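Local coordinates for protein putative rubredoxin reductase (Rhodopseudomonas palustris, PDB 3FG2) that is an FAD-containing ferredoxin reductase of the CYP199A2 system, probably passing electrons from NADH to a ferredoxin, at residues A48-G53 with L124-L129; E133-R138 with L232-V237. One frame throughout, in Å; residues are numbered along the deposited sequence.

Contact 1 (A48-G53 with L124-L129). With FAD (flavin-adenine dinucleotide), chain B.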
ATOM      1  N   ALA A  48      -1.747  -3.172  14.473  1.00 26.02           N
ATOM      2  CA  ALA A  48      -1.433  -2.931  15.880  1.00 26.19           C
ATOM      3  C   ALA A  48      -1.860  -1.570  16.408  1.00 26.89           C
ATOM      4  O   ALA A  48      -2.462  -1.487  17.477  1.00 26.55           O
ATOM      5  CB  ALA A  48       0.059  -3.121  16.124  1.00 26.83           C
ATOM      6  N   TYR A  49      -1.559  -0.502  15.675  1.00 26.38           N
ATOM      7  CA  TYR A  49      -1.915   0.827  16.153  1.00 28.03           C
ATOM      8  C   TYR A  49      -3.364   0.951  16.635  1.00 29.26           C
ATOM      9  O   TYR A  49      -3.625   1.509  17.701  1.00 29.39           O
ATOM     10  CB  TYR A  49      -1.642   1.884  15.090  1.00 27.57           C
ATOM     11  CG  TYR A  49      -1.741   3.272  15.667  1.00 27.96           C
ATOM     12  CD1 TYR A  49      -0.796   3.728  16.583  1.00 28.12           C
ATOM     13  CD2 TYR A  49      -2.826   4.098  15.369  1.00 28.39           C
ATOM     14  CE1 TYR A  49      -0.931   4.973  17.200  1.00 28.75           C
ATOM     15  CE2 TYR A  49      -2.972   5.339  15.975  1.00 28.26           C
ATOM     16  CZ  TYR A  49      -2.023   5.772  16.892  1.00 29.63           C
ATOM     17  OH  TYR A  49      -2.174   6.992  17.506  1.00 27.64           O
ATOM     18  N   LEU A  50      -4.306   0.431  15.857  1.00 30.12           N
ATOM     19  CA  LEU A  50      -5.715   0.482  16.229  1.00 29.88           C
ATOM     20  C   LEU A  50      -5.967  -0.183  17.578  1.00 31.18           C
ATOM     21  O   LEU A  50      -7.032  -0.019  18.172  1.00 33.00           O
ATOM     22  CB  LEU A  50      -6.562  -0.206  15.155  1.00 29.21           C
ATOM     23  CG  LEU A  50      -7.168   0.647  14.036  1.00 29.03           C
ATOM     24  CD1 LEU A  50      -6.326   1.880  13.764  1.00 30.92           C
ATOM     25  CD2 LEU A  50      -7.298  -0.211  12.793  1.00 28.16           C
ATOM     26  N   LYS A  51      -4.983  -0.930  18.065  1.00 32.17           N
ATOM     27  CA  LYS A  51      -5.117  -1.626  19.343  1.00 34.02           C
ATOM     28  C   LYS A  51      -4.220  -1.023  20.424  1.00 34.31           C
ATOM     29  O   LYS A  51      -4.264  -1.443  21.575  1.00 36.40           O
ATOM     30  CB  LYS A  51      -4.744  -3.102  19.178  1.00 33.20           C
ATOM     31  CG  LYS A  51      -5.326  -3.779  17.954  1.00 31.82           C
ATOM     32  CD  LYS A  51      -4.721  -5.160  17.797  1.00 31.30           C
ATOM     33  CE  LYS A  51      -5.272  -5.893  16.595  1.00 28.44           C
ATOM     34  NZ  LYS A  51      -4.507  -7.152  16.387  1.00 29.40           N
ATOM     35  N   SER A  52      -3.398  -0.049  20.053  1.00 35.63           N
ATOM     36  CA  SER A  52      -2.488   0.571  21.007  1.00 36.35           C
ATOM     37  C   SER A  52      -3.182   1.645  21.819  1.00 37.35           C
ATOM     38  O   SER A  52      -4.398   1.804  21.749  1.00 37.11           O
ATOM     39  CB  SER A  52      -1.293   1.191  20.278  1.00 35.98           C
ATOM     40  OG  SER A  52      -1.686   2.318  19.512  1.00 36.10           O
ATOM     41  N   GLY A  53      -2.392   2.377  22.596  1.00 39.38           N
ATOM     42  CA  GLY A  53      -2.933   3.447  23.407  1.00 42.64           C
ATOM     43  C   GLY A  53      -2.838   4.754  22.645  1.00 45.33           C
ATOM     44  O   GLY A  53      -3.144   5.820  23.180  1.00 46.36           O
ATOM     45  N   LEU A 124     -15.590   7.701   7.803  1.00 22.13           N
ATOM     46  CA  LEU A 124     -14.143   7.839   7.890  1.00 21.61           C
ATOM     47  C   LEU A 124     -13.305   7.014   6.926  1.00 21.87           C
ATOM     48  O   LEU A 124     -13.729   5.960   6.435  1.00 21.24           O
ATOM     49  CB  LEU A 124     -13.708   7.501   9.316  1.00 23.09           C
ATOM     50  CG  LEU A 124     -14.512   8.198  10.415  1.00 23.84           C
ATOM     51  CD1 LEU A 124     -14.114   7.649  11.784  1.00 25.19           C
ATOM     52  CD2 LEU A 124     -14.267   9.698  10.334  1.00 22.77           C
ATOM     53  N   TYR A 125     -12.094   7.505   6.681  1.00 20.63           N
ATOM     54  CA  TYR A 125     -11.142   6.829   5.815  1.00 21.00           C
ATOM     55  C   TYR A 125     -10.031   6.284   6.711  1.00 21.40           C
ATOM     56  O   TYR A 125     -10.001   6.593   7.902  1.00 18.41           O
ATOM     57  CB  TYR A 125     -10.603   7.802   4.765  1.00 18.63           C
ATOM     58  CG  TYR A 125     -11.690   8.249   3.809  1.00 21.24           C
ATOM     59  CD1 TYR A 125     -12.590   9.268   4.154  1.00 20.98           C
ATOM     60  CD2 TYR A 125     -11.874   7.600   2.591  1.00 19.58           C
ATOM     61  CE1 TYR A 125     -13.639   9.618   3.312  1.00 19.61           C
ATOM     62  CE2 TYR A 125     -12.914   7.942   1.747  1.00 19.51           C
ATOM     63  CZ  TYR A 125     -13.796   8.943   2.108  1.00 22.48           C
ATOM     64  OH  TYR A 125     -14.848   9.234   1.263  1.00 23.67           O
ATOM     65  N   LEU A 126      -9.139   5.467   6.150  1.00 21.97           N
ATOM     66  CA  LEU A 126      -8.056   4.866   6.927  1.00 22.60           C
ATOM     67  C   LEU A 126      -6.759   4.701   6.130  1.00 23.99           C
ATOM     68  O   LEU A 126      -6.487   3.623   5.594  1.00 24.16           O
ATOM     69  CB  LEU A 126      -8.508   3.500   7.468  1.00 22.59           C
ATOM     70  CG  LEU A 126      -7.526   2.694   8.335  1.00 23.81           C
ATOM     71  CD1 LEU A 126      -7.033   3.561   9.488  1.00 24.48           C
ATOM     72  CD2 LEU A 126      -8.205   1.437   8.869  1.00 21.91           C
ATOM     73  N   ARG A 127      -5.962   5.766   6.057  1.00 24.19           N
ATOM     74  CA  ARG A 127      -4.696   5.729   5.334  1.00 26.99           C
ATOM     75  C   ARG A 127      -3.580   6.550   5.981  1.00 28.91           C
ATOM     76  O   ARG A 127      -2.394   6.258   5.784  1.00 29.70           O
ATOM     77  CB  ARG A 127      -4.891   6.197   3.889  1.00 28.02           C
ATOM     78  CG  ARG A 127      -5.626   5.195   3.013  1.00 30.28           C
ATOM     79  CD  ARG A 127      -5.717   5.690   1.580  1.00 31.86           C
ATOM     80  NE  ARG A 127      -4.409   6.019   1.023  1.00 32.96           N
ATOM     81  CZ  ARG A 127      -3.491   5.118   0.690  1.00 33.72           C
ATOM     82  NH1 ARG A 127      -3.733   3.820   0.852  1.00 30.04           N
ATOM     83  NH2 ARG A 127      -2.331   5.523   0.190  1.00 34.42           N
ATOM     84  N   THR A 128      -3.954   7.577   6.741  1.00 27.69           N
ATOM     85  CA  THR A 128      -2.975   8.433   7.404  1.00 26.06           C
ATOM     86  C   THR A 128      -2.985   8.203   8.918  1.00 25.32           C
ATOM     87  O   THR A 128      -3.951   7.659   9.459  1.00 24.84           O
ATOM     88  CB  THR A 128      -3.280   9.910   7.136  1.00 25.38           C
ATOM     89  OG1 THR A 128      -4.511  10.268   7.778  1.00 23.43           O
ATOM     90  CG2 THR A 128      -3.403  10.155   5.636  1.00 26.80           C
ATOM     91  N   LEU A 129      -1.915   8.608   9.597  1.00 24.21           N
ATOM     92  CA  LEU A 129      -1.850   8.439  11.044  1.00 25.07           C
ATOM     93  C   LEU A 129      -3.062   9.124  11.670  1.00 25.80           C
ATOM     94  O   LEU A 129      -3.784   8.516  12.464  1.00 25.24           O
ATOM     95  CB  LEU A 129      -0.553   9.034  11.611  1.00 25.34           C
ATOM     96  CG  LEU A 129      -0.393   9.093  13.143  1.00 24.48           C
ATOM     97  CD1 LEU A 129      -0.737   7.746  13.770  1.00 24.29           C
ATOM     98  CD2 LEU A 129       1.031   9.508  13.494  1.00 22.41           C
TER
HETATM   99  PA  FAD B 449       3.297   7.156   1.289  1.00 26.04           P
HETATM  100  O1A FAD B 449       1.825   7.304   1.155  1.00 24.05           O
HETATM  101  O2A FAD B 449       3.843   6.474   2.324  1.00 25.47           O
HETATM  102  O5B FAD B 449       3.681   8.618   1.574  1.00 24.90           O
HETATM  103  C5B FAD B 449       3.351   9.748   0.705  1.00 25.89           C
HETATM  104  C4B FAD B 449       3.675  10.991   1.562  1.00 25.82           C
HETATM  105  O4B FAD B 449       3.804  12.134   0.633  1.00 24.46           O
HETATM  106  C3B FAD B 449       2.592  11.402   2.577  1.00 27.30           C
HETATM  107  O3B FAD B 449       3.029  11.690   3.868  1.00 30.34           O
HETATM  108  C2B FAD B 449       1.881  12.502   1.841  1.00 27.08           C
HETATM  109  O2B FAD B 449       1.122  13.329   2.669  1.00 27.50           O
HETATM  110  C1B FAD B 449       3.044  13.231   1.237  1.00 27.42           C
HETATM  111  N9A FAD B 449       2.772  14.111   0.099  1.00 28.16           N
HETATM  112  C8A FAD B 449       1.858  13.910  -0.904  1.00 28.21           C
HETATM  113  N7A FAD B 449       1.840  14.895  -1.794  1.00 29.32           N
HETATM  114  C5A FAD B 449       2.781  15.783  -1.361  1.00 29.92           C
HETATM  115  C6A FAD B 449       3.237  17.081  -1.907  1.00 31.86           C
HETATM  116  N6A FAD B 449       2.762  17.635  -2.998  1.00 33.57           N
HETATM  117  N1A FAD B 449       4.230  17.699  -1.174  1.00 32.68           N
HETATM  118  C2A FAD B 449       4.757  17.155  -0.027  1.00 32.09           C
HETATM  119  N3A FAD B 449       4.396  15.978   0.537  1.00 31.63           N
HETATM  120  C4A FAD B 449       3.401  15.325  -0.167  1.00 29.84           C
HETATM  121  N1  FAD B 449       2.169  -2.275   2.277  1.00 20.90           N
HETATM  122  C2  FAD B 449       2.718  -3.454   2.567  1.00 21.55           C
HETATM  123  O2  FAD B 449       3.553  -3.941   1.867  1.00 21.84           O
HETATM  124  N3  FAD B 449       2.343  -4.201   3.732  1.00 21.24           N
HETATM  125  C4  FAD B 449       1.392  -3.728   4.619  1.00 23.27           C
HETATM  126  O4  FAD B 449       1.103  -4.387   5.602  1.00 25.16           O
HETATM  127  C4X FAD B 449       0.787  -2.435   4.314  1.00 22.39           C
HETATM  128  N5  FAD B 449      -0.144  -1.915   5.151  1.00 22.12           N
HETATM  129  C5X FAD B 449      -0.692  -0.684   4.838  1.00 20.30           C
HETATM  130  C6  FAD B 449      -1.658  -0.148   5.736  1.00 19.35           C
HETATM  131  C7  FAD B 449      -2.254   1.077   5.513  1.00 18.35           C
HETATM  132  C7M FAD B 449      -3.278   1.603   6.500  1.00 18.38           C
HETATM  133  C8  FAD B 449      -1.893   1.856   4.323  1.00 18.14           C
HETATM  134  C8M FAD B 449      -2.503   3.206   4.016  1.00 13.57           C
HETATM  135  C9  FAD B 449      -0.940   1.333   3.424  1.00 17.70           C
HETATM  136  C9A FAD B 449      -0.337   0.077   3.671  1.00 20.48           C
HETATM  137  N10 FAD B 449       0.666  -0.517   2.795  1.00 21.33           N
HETATM  138  C10 FAD B 449       1.222  -1.729   3.092  1.00 20.51           C
HETATM  139  C1' FAD B 449       1.054   0.256   1.588  1.00 18.76           C
HETATM  140  C2' FAD B 449       2.284   1.163   1.896  1.00 20.47           C
HETATM  141  O2' FAD B 449       1.965   1.976   3.003  1.00 21.53           O
HETATM  142  C3' FAD B 449       2.571   1.992   0.661  1.00 19.73           C
HETATM  143  O3' FAD B 449       2.911   1.132  -0.422  1.00 19.89           O
HETATM  144  C4' FAD B 449       3.723   2.943   0.934  1.00 21.07           C
HETATM  145  O4' FAD B 449       3.401   3.825   2.042  1.00 19.28           O
HETATM  146  C5' FAD B 449       3.978   3.758  -0.310  1.00 21.06           C
HETATM  147  O5' FAD B 449       5.149   4.762   0.027  1.00 21.57           O
HETATM  148  P   FAD B 449       5.147   6.129  -0.595  1.00 24.67           P
HETATM  149  O1P FAD B 449       6.460   6.738  -0.024  1.00 26.46           O
HETATM  150  O2P FAD B 449       5.054   6.128  -1.986  1.00 25.23           O
HETATM  151  O3P FAD B 449       3.999   6.905  -0.117  1.00 26.60           O
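A leucine methyl group rather than a second ring lies against the aromatic face of Y49: CD1 of L129 sits 4.2 Å from the ring centroid and 26° off the ring normal, a CH-pi contact over one face. Its nearest ring atom is CZ of Y49, at 3.9 Å from CD1, so the methyl is displaced toward the hydroxyl end. With CG of Y49 anti to the backbone N (chi1 -169°), the ring extends toward L129 and meets the leucine branch at about a right angle. Tyrosine suits the place because it offers an apolar ring face while its OH bonds to E133. A second, looser apolar touch, well apart from the first, brings CD2 of L50 to 4.4 Å from CD2 of L126. No hydrogen bond joins the segments; within 48-53 the turn is held by Y49 O, which accepts from both S52 N and S52 OG, the hydroxyl lying 2.8 Å from Y49 O on a lone pair in the carbonyl plane. The loop 124-129 also borders the flavin: the guanidinium of R127 lies with one face against the isoalloxazine methyl, NH1 of R127 being 3.4 Å from C8M of FAD. T128 is the N-cap of helix 129-138, against which Y49 and L50 pack through S132, while L50 and L126 both reach F157 on helix 152-163.

Contact 2 (E133-R138 with L232-V237)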
ATOM      1  N   GLU A 133      -5.845   7.461  14.088  1.00 26.00           N
ATOM      2  CA  GLU A 133      -6.061   7.890  15.467  1.00 27.48           C
ATOM      3  C   GLU A 133      -7.517   8.246  15.772  1.00 28.41           C
ATOM      4  O   GLU A 133      -8.019   7.920  16.853  1.00 28.08           O
ATOM      5  CB  GLU A 133      -5.158   9.080  15.808  1.00 27.12           C
ATOM      6  CG  GLU A 133      -5.336   9.590  17.229  1.00 26.06           C
ATOM      7  CD  GLU A 133      -5.129   8.510  18.273  1.00 26.07           C
ATOM      8  OE1 GLU A 133      -5.509   8.739  19.437  1.00 28.22           O
ATOM      9  OE2 GLU A 133      -4.589   7.433  17.944  1.00 25.58           O
ATOM     10  N   VAL A 134      -8.197   8.908  14.838  1.00 29.48           N
ATOM     11  CA  VAL A 134      -9.596   9.266  15.073  1.00 31.57           C
ATOM     12  C   VAL A 134     -10.451   8.002  15.127  1.00 30.91           C
ATOM     13  O   VAL A 134     -11.351   7.875  15.956  1.00 33.25           O
ATOM     14  CB  VAL A 134     -10.157  10.198  13.972  1.00 32.18           C
ATOM     15  CG1 VAL A 134      -9.192  11.340  13.709  1.00 35.10           C
ATOM     16  CG2 VAL A 134     -10.418   9.417  12.710  1.00 36.20           C
ATOM     17  N   LEU A 135     -10.156   7.057  14.244  1.00 31.48           N
ATOM     18  CA  LEU A 135     -10.900   5.810  14.199  1.00 31.61           C
ATOM     19  C   LEU A 135     -10.681   5.044  15.504  1.00 30.71           C
ATOM     20  O   LEU A 135     -11.610   4.454  16.056  1.00 29.95           O
ATOM     21  CB  LEU A 135     -10.440   4.986  12.994  1.00 30.60           C
ATOM     22  CG  LEU A 135     -11.283   3.773  12.594  1.00 31.99           C
ATOM     23  CD1 LEU A 135     -12.772   4.125  12.584  1.00 30.37           C
ATOM     24  CD2 LEU A 135     -10.832   3.314  11.215  1.00 32.88           C
ATOM     25  N   ARG A 136      -9.449   5.077  16.001  1.00 30.30           N
ATOM     26  CA  ARG A 136      -9.103   4.400  17.246  1.00 30.53           C
ATOM     27  C   ARG A 136      -9.937   4.952  18.406  1.00 30.92           C
ATOM     28  O   ARG A 136     -10.416   4.200  19.255  1.00 29.34           O
ATOM     29  CB  ARG A 136      -7.611   4.597  17.546  1.00 32.19           C
ATOM     30  CG  ARG A 136      -7.085   3.782  18.734  1.00 32.64           C
ATOM     31  CD  ARG A 136      -5.628   4.122  19.015  1.00 32.47           C
ATOM     32  NE  ARG A 136      -5.485   5.450  19.605  1.00 32.95           N
ATOM     33  CZ  ARG A 136      -5.677   5.721  20.894  1.00 34.64           C
ATOM     34  NH1 ARG A 136      -6.015   4.754  21.739  1.00 33.57           N
ATOM     35  NH2 ARG A 136      -5.538   6.961  21.342  1.00 34.17           N
ATOM     36  N   GLN A 137     -10.107   6.270  18.431  1.00 31.33           N
ATOM     37  CA  GLN A 137     -10.879   6.930  19.478  1.00 32.72           C
ATOM     38  C   GLN A 137     -12.391   6.843  19.257  1.00 33.82           C
ATOM     39  O   GLN A 137     -13.161   6.907  20.216  1.00 33.51           O
ATOM     40  CB  GLN A 137     -10.489   8.407  19.575  1.00 31.97           C
ATOM     41  CG  GLN A 137      -9.062   8.659  19.990  1.00 36.33           C
ATOM     42  CD  GLN A 137      -8.746  10.138  20.092  1.00 39.58           C
ATOM     43  OE1 GLN A 137      -9.475  10.896  20.735  1.00 42.27           O
ATOM     44  NE2 GLN A 137      -7.650  10.559  19.464  1.00 42.07           N
ATOM     45  N   ARG A 138     -12.809   6.699  17.999  1.00 33.73           N
ATOM     46  CA  ARG A 138     -14.228   6.641  17.655  1.00 33.80           C
ATOM     47  C   ARG A 138     -14.919   5.298  17.902  1.00 34.43           C
ATOM     48  O   ARG A 138     -16.090   5.268  18.285  1.00 32.31           O
ATOM     49  CB  ARG A 138     -14.419   7.036  16.187  1.00 35.06           C
ATOM     50  CG  ARG A 138     -15.874   7.209  15.742  1.00 33.27           C
ATOM     51  CD  ARG A 138     -16.455   8.518  16.248  1.00 32.51           C
ATOM     52  NE  ARG A 138     -15.625   9.660  15.874  1.00 33.45           N
ATOM     53  CZ  ARG A 138     -15.687  10.310  14.712  1.00 34.03           C
ATOM     54  NH1 ARG A 138     -16.555   9.944  13.775  1.00 33.56           N
ATOM     55  NH2 ARG A 138     -14.868  11.331  14.486  1.00 30.29           N
ATOM     56  N   LEU A 232     -21.472   3.900  12.115  1.00 24.38           N
ATOM     57  CA  LEU A 232     -20.125   4.224  11.670  1.00 24.30           C
ATOM     58  C   LEU A 232     -19.807   3.578  10.314  1.00 24.33           C
ATOM     59  O   LEU A 232     -20.140   2.412  10.068  1.00 24.41           O
ATOM     60  CB  LEU A 232     -19.100   3.765  12.714  1.00 25.10           C
ATOM     61  CG  LEU A 232     -17.613   4.040  12.447  1.00 24.91           C
ATOM     62  CD1 LEU A 232     -17.357   5.536  12.378  1.00 23.77           C
ATOM     63  CD2 LEU A 232     -16.778   3.420  13.554  1.00 25.92           C
ATOM     64  N   VAL A 233     -19.163   4.342   9.437  1.00 22.45           N
ATOM     65  CA  VAL A 233     -18.784   3.842   8.122  1.00 21.55           C
ATOM     66  C   VAL A 233     -17.297   4.064   7.861  1.00 22.45           C
ATOM     67  O   VAL A 233     -16.766   5.157   8.087  1.00 21.80           O
ATOM     68  CB  VAL A 233     -19.571   4.548   6.986  1.00 21.88           C
ATOM     69  CG1 VAL A 233     -19.155   3.973   5.620  1.00 17.82           C
ATOM     70  CG2 VAL A 233     -21.072   4.380   7.204  1.00 21.32           C
ATOM     71  N   VAL A 234     -16.628   3.018   7.393  1.00 22.06           N
ATOM     72  CA  VAL A 234     -15.213   3.102   7.054  1.00 23.23           C
ATOM     73  C   VAL A 234     -15.134   2.745   5.573  1.00 23.45           C
ATOM     74  O   VAL A 234     -15.554   1.662   5.162  1.00 24.19           O
ATOM     75  CB  VAL A 234     -14.377   2.107   7.888  1.00 23.41           C
ATOM     76  CG1 VAL A 234     -12.922   2.145   7.446  1.00 24.79           C
ATOM     77  CG2 VAL A 234     -14.484   2.462   9.369  1.00 23.20           C
ATOM     78  N   VAL A 235     -14.625   3.657   4.757  1.00 24.11           N
ATOM     79  CA  VAL A 235     -14.559   3.376   3.333  1.00 25.81           C
ATOM     80  C   VAL A 235     -13.148   3.221   2.799  1.00 26.36           C
ATOM     81  O   VAL A 235     -12.245   3.997   3.121  1.00 25.93           O
ATOM     82  CB  VAL A 235     -15.324   4.451   2.491  1.00 26.94           C
ATOM     83  CG1 VAL A 235     -15.998   5.455   3.405  1.00 26.77           C
ATOM     84  CG2 VAL A 235     -14.391   5.141   1.518  1.00 27.00           C
ATOM     85  N   GLY A 236     -12.982   2.185   1.987  1.00 26.15           N
ATOM     86  CA  GLY A 236     -11.706   1.892   1.377  1.00 26.65           C
ATOM     87  C   GLY A 236     -11.984   1.401  -0.024  1.00 27.11           C
ATOM     88  O   GLY A 236     -11.773   0.225  -0.334  1.00 27.10           O
ATOM     89  N   VAL A 237     -12.482   2.300  -0.868  1.00 26.90           N
ATOM     90  CA  VAL A 237     -12.794   1.948  -2.246  1.00 28.65           C
ATOM     91  C   VAL A 237     -11.723   2.414  -3.215  1.00 29.62           C
ATOM     92  O   VAL A 237     -12.032   2.915  -4.297  1.00 34.02           O
ATOM     93  CB  VAL A 237     -14.141   2.545  -2.696  1.00 27.20           C
ATOM     94  CG1 VAL A 237     -15.269   1.944  -1.871  1.00 27.15           C
ATOM     95  CG2 VAL A 237     -14.109   4.064  -2.573  1.00 26.07           C
TER
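L135 drives a branched tip from helix 133-138 into the side chains of strand 232-235. Its CB starts out across the strand rather than at it; CG then stands anti to the backbone N (chi1 -168°), which swings the fork inward. From that fork CD1 does most of the touching, meeting CG2 of V234 at 4.0 Å and, on its other contact, CD2 of L232 at 4.2 Å. The second branch, CD2 of L135, comes within 4.2 Å of the same V234 CG2, so this one valine methyl faces both ends of the fork. L135 and V234 cross at about a right angle. Leucine fits here by its reach, since the axes of the short helix and strand segments stay 11.3 Å apart, and a beta-branched valine suits the extended strand.

One turn on, R138 gives its aliphatic part to the contact: CG of R138 lies 4.0 Å from CD1 of L232, while the charged end bends off to a salt bridge with D122. Arginine thus serves at the border, aliphatic near the backbone and polar at its tip. The other side of the helix is tied together by a salt bridge and a hydrogen bond. R136 grips E133 side-on, NE of R136 to OE2 of E133 at 2.7 Å and nearly straight (173°), with NH2 on OE1; Q137 NE2 also bonds to OE1.

The axes of helix 133-138 and strand 232-235 run roughly antiparallel, at 152°. F157 of helix 152-163 touches both L135 and V234. Helix 129-138 joins parallel strands 123-124 and 144-148 in a beta-alpha-beta crossover that passes 232-235, the strand between them, consistent with the second, probably NADH-binding, Rossmann-type domain of this family.

How the contacts relate
The centres of the two contacts lie about 8 Å apart, on the same side of the chain's centre, and contact 1 closes before contact 2 opens. Helix 129-138 connects them: L129 of contact 1 is its first residue, and contact 2 uses its later turns. They touch directly at Y49 and E133, and again where L124 N bonds to V233 O, pairing neighbouring strands of one parallel sheet. F157 of helix 152-163 touches side chains of both. Contact 2 lies farther from the chain's centre, with the side chain of L135 about 9 Å from the FAD. Helix 129-138 thus runs from the flavin-bordering loop onto the sheet of strands 123-124, 232-235, 144-148, 167-171 and 200-202.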